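Local atomic coordinates of putative hydrolase (Chloroflexus aurantiacus J-10-fl, PDB entry 3CMN), a protein that probably hydrolyses peptide bonds as a zincin-like metallopeptidase, though its substrate is not established. Residues 265-270 with 337-342. Sequence-based numbering, arbitrary orientation.
Sequences EGYGNH and SRVWER
The indole nitrogen NE1 of W340 sits 3.3 Å off the Y267 ring plane, close to the ring's midpoint, and its N-H bond points at that face. The geometry is consistent with an N-H···π interaction, an example of how an aromatic face can accept a buried N-H that approaches edge-on. The two rings form a T-shaped pair, with planes at 73° and the Y267 centroid 4.4 Å from that of the pyrrole ring. Farther along the indole edge, W340 CZ2 lies 3.9 Å from Y267 CG, so the edge spans the tyrosine from ring root to centre. CG of W340 lies anti to its own carbonyl carbon (chi1 -64°), which carries the indole across to helix 248-279. V339 works on both rings: its CG1 is 3.9 Å from Y267 CE1 and also rests on one face of the indole near its border. Y267 OH approaches S337 CA to 3.3 Å but makes no bond to S337 N, while S337 OG is held by Q334 O. Cutting Y267 back to an alanine removes the whole ring, which is likely to deprive the indole N-H of its aromatic face and to open a gap beside V339 CG1. W340 also stacks on Y195, and both Y267 and W340 touch E191. The T-shaped pair thus joins helix 248-279 to the 3-10 turn after helix 333-336, packing beside helix 174-193, whose HExxH sequence, metal-free here, is probably the zincin zinc-binding motif.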
loop_
_atom_site.group_PDB
_atom_site.type_symbol
_atom_site.label_atom_id
_atom_site.label_comp_id
_atom_site.label_asym_id
_atom_site.label_seq_id
_atom_site.Cartn_x
_atom_site.Cartn_y
_atom_site.Cartn_z
ATOM N N GLU A 265 5.413 -0.045 -5.472
ATOM C CA GLU A 265 6.335 0.171 -4.351
ATOM C C GLU A 265 7.628 0.836 -4.803
ATOM O O GLU A 265 8.080 1.807 -4.193
ATOM C CB GLU A 265 6.677 -1.150 -3.648
ATOM C CG GLU A 265 5.513 -1.775 -2.893
ATOM C CD GLU A 265 4.930 -0.842 -1.844
ATOM O OE1 GLU A 265 5.687 -0.423 -0.940
ATOM O OE2 GLU A 265 3.719 -0.527 -1.928
ATOM N N GLY A 266 8.209 0.306 -5.874
ATOM C CA GLY A 266 9.443 0.850 -6.410
ATOM C C GLY A 266 9.301 2.271 -6.920
ATOM O O GLY A 266 10.154 3.121 -6.661
ATOM N N TYR A 267 8.226 2.547 -7.645
ATOM C CA TYR A 267 8.025 3.892 -8.155
ATOM C C TYR A 267 7.745 4.811 -6.974
ATOM O O TYR A 267 8.185 5.961 -6.949
ATOM C CB TYR A 267 6.843 3.944 -9.120
ATOM C CG TYR A 267 7.022 5.001 -10.182
ATOM C CD1 TYR A 267 7.494 4.658 -11.448
ATOM C CD2 TYR A 267 6.759 6.346 -9.915
ATOM C CE1 TYR A 267 7.701 5.617 -12.428
ATOM C CE2 TYR A 267 6.964 7.324 -10.891
ATOM C CZ TYR A 267 7.439 6.949 -12.156
ATOM O OH TYR A 267 7.661 7.886 -13.155
ATOM N N GLY A 268 7.001 4.295 -5.999
ATOM C CA GLY A 268 6.682 5.082 -4.824
ATOM C C GLY A 268 7.928 5.367 -4.011
ATOM O O GLY A 268 8.077 6.460 -3.468
ATOM N N ASN A 269 8.829 4.389 -3.927
ATOM C CA ASN A 269 10.063 4.571 -3.170
ATOM C C ASN A 269 11.010 5.508 -3.911
ATOM O O ASN A 269 11.916 6.087 -3.314
ATOM C CB ASN A 269 10.762 3.227 -2.907
ATOM C CG ASN A 269 10.051 2.388 -1.840
ATOM O OD1 ASN A 269 9.532 2.923 -0.854
ATOM N ND2 ASN A 269 10.041 1.067 -2.028
ATOM N N HIS A 270 10.797 5.659 -5.213
ATOM C CA HIS A 270 11.637 6.535 -6.008
ATOM C C HIS A 270 11.222 7.983 -5.795
ATOM O O HIS A 270 12.062 8.881 -5.709
ATOM C CB HIS A 270 11.518 6.205 -7.492
ATOM C CG HIS A 270 12.370 7.076 -8.356
ATOM N ND1 HIS A 270 13.720 6.857 -8.530
ATOM C CD2 HIS A 270 12.078 8.208 -9.039
ATOM C CE1 HIS A 270 14.224 7.817 -9.284
ATOM N NE2 HIS A 270 13.248 8.649 -9.605
ATOM N N SER A 337 8.069 7.547 -16.576
ATOM C CA SER A 337 6.666 7.819 -16.282
ATOM C C SER A 337 5.729 7.138 -17.282
ATOM O O SER A 337 4.514 7.092 -17.075
ATOM C CB SER A 337 6.393 9.322 -16.290
ATOM O OG SER A 337 6.347 9.825 -17.611
ATOM N N ARG A 338 6.294 6.610 -18.361
ATOM C CA ARG A 338 5.504 5.936 -19.383
ATOM C C ARG A 338 4.827 4.676 -18.849
ATOM O O ARG A 338 3.849 4.186 -19.423
ATOM C CB ARG A 338 6.383 5.571 -20.575
ATOM C CG ARG A 338 6.793 6.757 -21.404
ATOM C CD ARG A 338 7.637 6.281 -22.545
ATOM N NE ARG A 338 8.118 7.378 -23.364
ATOM C CZ ARG A 338 8.823 7.205 -24.476
ATOM N NH1 ARG A 338 9.113 5.976 -24.885
ATOM N NH2 ARG A 338 9.241 8.255 -25.170
ATOM N N VAL A 339 5.351 4.154 -17.749
ATOM C CA VAL A 339 4.780 2.960 -17.147
ATOM C C VAL A 339 3.334 3.234 -16.674
ATOM O O VAL A 339 2.559 2.302 -16.496
ATOM C CB VAL A 339 5.674 2.481 -15.957
ATOM C CG1 VAL A 339 5.461 3.372 -14.715
ATOM C CG2 VAL A 339 5.407 1.028 -15.659
ATOM N N TRP A 340 2.983 4.516 -16.506
ATOM C CA TRP A 340 1.651 4.941 -16.033
ATOM C C TRP A 340 0.624 5.260 -17.127
ATOM O O TRP A 340 -0.482 5.713 -16.825
ATOM C CB TRP A 340 1.764 6.198 -15.148
ATOM C CG TRP A 340 2.517 6.015 -13.869
ATOM C CD1 TRP A 340 3.654 6.673 -13.486
ATOM C CD2 TRP A 340 2.205 5.099 -12.808
ATOM N NE1 TRP A 340 4.073 6.219 -12.257
ATOM C CE2 TRP A 340 3.204 5.252 -11.817
ATOM C CE3 TRP A 340 1.182 4.158 -12.598
ATOM C CZ2 TRP A 340 3.214 4.503 -10.637
ATOM C CZ3 TRP A 340 1.191 3.411 -11.421
ATOM C CH2 TRP A 340 2.205 3.588 -10.456
ATOM N N GLU A 341 0.988 5.060 -18.387
ATOM C CA GLU A 341 0.067 5.361 -19.476
ATOM C C GLU A 341 -0.998 4.305 -19.678
ATOM O O GLU A 341 -2.107 4.622 -20.091
ATOM C CB GLU A 341 0.835 5.555 -20.780
ATOM C CG GLU A 341 1.788 6.731 -20.743
ATOM C CD GLU A 341 2.645 6.839 -21.984
ATOM O OE1 GLU A 341 3.377 5.879 -22.291
ATOM O OE2 GLU A 341 2.591 7.890 -22.655
ATOM N N ARG A 342 -0.661 3.054 -19.368
ATOM C CA ARG A 342 -1.578 1.936 -19.555
ATOM C C ARG A 342 -1.032 0.658 -18.899
ATOM O O ARG A 342 0.164 0.556 -18.623
ATOM C CB ARG A 342 -1.776 1.707 -21.062
ATOM C CG ARG A 342 -0.510 1.255 -21.810
ATOM C CD ARG A 342 -0.690 1.220 -23.348
ATOM N NE ARG A 342 -0.980 2.543 -23.899
ATOM C CZ ARG A 342 -2.200 3.066 -24.025
ATOM N NH1 ARG A 342 -3.268 2.375 -23.654
ATOM N NH2 ARG A 342 -2.349 4.305 -24.486
#